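PDB 2DGJ: extracellular matrix-binding protein EbhA, which probably serves as a cell wall-associated adhesin that binds extracellular matrix, this piece being a rod of FIVAR and GA helical modules. Local coordinates for residues I10-A15 against S66-L71. Residues are numbered along the deposited sequence; the frame is centred on the assembly and turned at random.
Sequences IDDENA and STKDAL
Lys-68 reaches across to Asp-12 on the surface of a three-helix bundle in the first FIVAR region of this fragment, linking helix 55-70 to the N-terminal helical segment. From its CB, which points toward 10-15, the Lys-68 side chain runs out fully extended. CG lies anti to the backbone N (chi1 -178°) and the chain stays extended to NZ, leaving CG and CD as a straight spacer spanning the distance between the backbones. First contact comes at CE, 3.7 Å from OD2 of Asp-12. One bond further, NZ meets that same OD2 in a salt bridge modelled at 2.4 Å from NZ to OD2, shorter than such a pair normally allows, which leaves the exact length doubtful. Asp-12 also holds its CG anti to the backbone N (chi1 -161°), which carries the carboxylate out to meet the lysine; the two side chains run at about a right angle. Thr-16 lies beside the pair, its OG1 hydrogen-bonded to the backbone O of Asp-12 and weakly to Lys-68 NZ. Helix 27-46 packs against both segments, with Ile-10 on Leu-44 and Thr-67 on Tyr-33. The grip is one-pronged: OD2 takes the ammonium, while OD1 of Asp-12 stays 4.5 Å from NZ of Lys-68.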
ATOM      1  N   ILE A  10     -25.328  -4.470 -20.829  1.00 22.68           N
ATOM      2  CA  ILE A  10     -25.061  -5.733 -20.150  1.00 22.17           C
ATOM      3  C   ILE A  10     -23.838  -6.427 -20.750  1.00 21.95           C
ATOM      4  O   ILE A  10     -23.000  -6.963 -20.029  1.00 21.97           O
ATOM      5  CB  ILE A  10     -26.273  -6.693 -20.253  1.00 21.97           C
ATOM      6  CG1 ILE A  10     -27.495  -6.055 -19.586  1.00 21.89           C
ATOM      7  CG2 ILE A  10     -25.945  -8.027 -19.589  1.00 21.63           C
ATOM      8  CD1 ILE A  10     -28.761  -6.894 -19.649  1.00 21.81           C
ATOM      9  N   ASP A  11     -23.741  -6.413 -22.075  1.00 21.62           N
ATOM     10  CA  ASP A  11     -22.621  -7.052 -22.759  1.00 21.36           C
ATOM     11  C   ASP A  11     -21.294  -6.412 -22.391  1.00 21.25           C
ATOM     12  O   ASP A  11     -20.273  -7.092 -22.258  1.00 21.31           O
ATOM     13  CB  ASP A  11     -22.793  -6.963 -24.280  1.00 21.33           C
ATOM     14  CG  ASP A  11     -24.016  -7.700 -24.787  1.00 21.18           C
ATOM     15  OD1 ASP A  11     -24.462  -8.664 -24.129  1.00 21.00           O
ATOM     16  OD2 ASP A  11     -24.521  -7.321 -25.866  1.00 21.25           O
ATOM     17  N   ASP A  12     -21.318  -5.095 -22.220  1.00 21.04           N
ATOM     18  CA  ASP A  12     -20.113  -4.343 -21.918  1.00 20.82           C
ATOM     19  C   ASP A  12     -19.655  -4.388 -20.469  1.00 20.68           C
ATOM     20  O   ASP A  12     -18.633  -3.799 -20.130  1.00 20.58           O
ATOM     21  CB  ASP A  12     -20.305  -2.894 -22.367  1.00 20.77           C
ATOM     22  CG  ASP A  12     -18.990  -2.153 -22.536  1.00 20.95           C
ATOM     23  OD1 ASP A  12     -17.994  -2.790 -22.938  1.00 21.11           O
ATOM     24  OD2 ASP A  12     -18.958  -0.929 -22.289  1.00 20.86           O
ATOM     25  N   GLU A  13     -20.395  -5.093 -19.620  1.00 20.61           N
ATOM     26  CA  GLU A  13     -20.033  -5.187 -18.208  1.00 20.61           C
ATOM     27  C   GLU A  13     -18.603  -5.670 -17.982  1.00 20.49           C
ATOM     28  O   GLU A  13     -17.757  -4.917 -17.486  1.00 20.51           O
ATOM     29  CB  GLU A  13     -21.000  -6.110 -17.458  1.00 20.82           C
ATOM     30  CG  GLU A  13     -20.561  -6.404 -16.028  1.00 21.11           C
ATOM     31  CD  GLU A  13     -21.640  -7.070 -15.196  1.00 21.47           C
ATOM     32  OE1 GLU A  13     -22.157  -8.126 -15.619  1.00 21.60           O
ATOM     33  OE2 GLU A  13     -21.962  -6.537 -14.113  1.00 21.76           O
ATOM     34  N   ASN A  14     -18.336  -6.925 -18.335  1.00 20.26           N
ATOM     35  CA  ASN A  14     -17.008  -7.498 -18.150  1.00 20.08           C
ATOM     36  C   ASN A  14     -15.900  -6.597 -18.675  1.00 19.84           C
ATOM     37  O   ASN A  14     -14.888  -6.395 -18.004  1.00 19.79           O
ATOM     38  CB  ASN A  14     -16.921  -8.870 -18.822  1.00 20.35           C
ATOM     39  CG  ASN A  14     -15.517  -9.461 -18.772  1.00 20.50           C
ATOM     40  OD1 ASN A  14     -14.636  -9.068 -19.538  1.00 20.48           O
ATOM     41  ND2 ASN A  14     -15.305 -10.406 -17.860  1.00 20.56           N
ATOM     42  N   ALA A  15     -16.100  -6.050 -19.870  1.00 19.60           N
ATOM     43  CA  ALA A  15     -15.108  -5.172 -20.479  1.00 19.40           C
ATOM     44  C   ALA A  15     -14.916  -3.917 -19.632  1.00 19.24           C
ATOM     45  O   ALA A  15     -13.791  -3.522 -19.326  1.00 19.25           O
ATOM     46  CB  ALA A  15     -15.535  -4.794 -21.904  1.00 19.23           C
ATOM     47  N   SER A  66     -25.593   6.022 -16.878  1.00 18.08           N
ATOM     48  CA  SER A  66     -25.253   7.034 -15.886  1.00 17.92           C
ATOM     49  C   SER A  66     -24.173   6.573 -14.915  1.00 17.80           C
ATOM     50  O   SER A  66     -23.152   7.249 -14.749  1.00 17.86           O
ATOM     51  CB  SER A  66     -26.500   7.452 -15.103  1.00 17.93           C
ATOM     52  OG  SER A  66     -27.360   8.261 -15.889  1.00 18.20           O
ATOM     53  N   THR A  67     -24.394   5.430 -14.268  1.00 17.53           N
ATOM     54  CA  THR A  67     -23.421   4.912 -13.316  1.00 17.26           C
ATOM     55  C   THR A  67     -22.087   4.637 -14.006  1.00 17.22           C
ATOM     56  O   THR A  67     -21.029   4.824 -13.411  1.00 17.19           O
ATOM     57  CB  THR A  67     -23.909   3.614 -12.641  1.00 17.21           C
ATOM     58  OG1 THR A  67     -24.178   2.625 -13.642  1.00 17.22           O
ATOM     59  CG2 THR A  67     -25.174   3.879 -11.832  1.00 16.86           C
ATOM     60  N   LYS A  68     -22.129   4.198 -15.259  1.00 17.12           N
ATOM     61  CA  LYS A  68     -20.885   3.928 -15.966  1.00 17.03           C
ATOM     62  C   LYS A  68     -20.095   5.216 -16.201  1.00 16.88           C
ATOM     63  O   LYS A  68     -18.895   5.273 -15.926  1.00 16.89           O
ATOM     64  CB  LYS A  68     -21.138   3.245 -17.313  1.00 16.99           C
ATOM     65  CG  LYS A  68     -19.832   2.922 -18.026  1.00 17.13           C
ATOM     66  CD  LYS A  68     -20.016   2.192 -19.340  1.00 17.37           C
ATOM     67  CE  LYS A  68     -18.648   1.949 -19.972  1.00 17.62           C
ATOM     68  NZ  LYS A  68     -18.732   1.282 -21.293  1.00 17.87           N
ATOM     69  N   ASP A  69     -20.765   6.243 -16.713  1.00 16.63           N
ATOM     70  CA  ASP A  69     -20.096   7.513 -16.967  1.00 16.45           C
ATOM     71  C   ASP A  69     -19.535   8.061 -15.663  1.00 16.07           C
ATOM     72  O   ASP A  69     -18.484   8.704 -15.650  1.00 16.04           O
ATOM     73  CB  ASP A  69     -21.061   8.542 -17.574  1.00 16.82           C
ATOM     74  CG  ASP A  69     -21.544   8.153 -18.961  1.00 17.29           C
ATOM     75  OD1 ASP A  69     -20.843   7.373 -19.638  1.00 17.55           O
ATOM     76  OD2 ASP A  69     -22.617   8.639 -19.378  1.00 17.73           O
ATOM     77  N   ALA A  70     -20.241   7.793 -14.568  1.00 15.68           N
ATOM     78  CA  ALA A  70     -19.840   8.269 -13.251  1.00 15.19           C
ATOM     79  C   ALA A  70     -18.528   7.658 -12.754  1.00 14.83           C
ATOM     80  O   ALA A  70     -17.832   8.259 -11.931  1.00 14.70           O
ATOM     81  CB  ALA A  70     -20.960   8.017 -12.254  1.00 15.28           C
ATOM     82  N   LEU A  71     -18.196   6.464 -13.234  1.00 14.41           N
ATOM     83  CA  LEU A  71     -16.943   5.820 -12.846  1.00 14.16           C
ATOM     84  C   LEU A  71     -15.833   6.858 -13.008  1.00 14.08           C
ATOM     85  O   LEU A  71     -15.671   7.447 -14.083  1.00 14.03           O
ATOM     86  CB  LEU A  71     -16.683   4.606 -13.737  1.00 13.98           C
ATOM     87  CG  LEU A  71     -17.220   3.248 -13.270  1.00 13.80           C
ATOM     88  CD1 LEU A  71     -18.452   3.410 -12.411  1.00 13.61           C
ATOM     89  CD2 LEU A  71     -17.524   2.397 -14.481  1.00 13.50           C
TER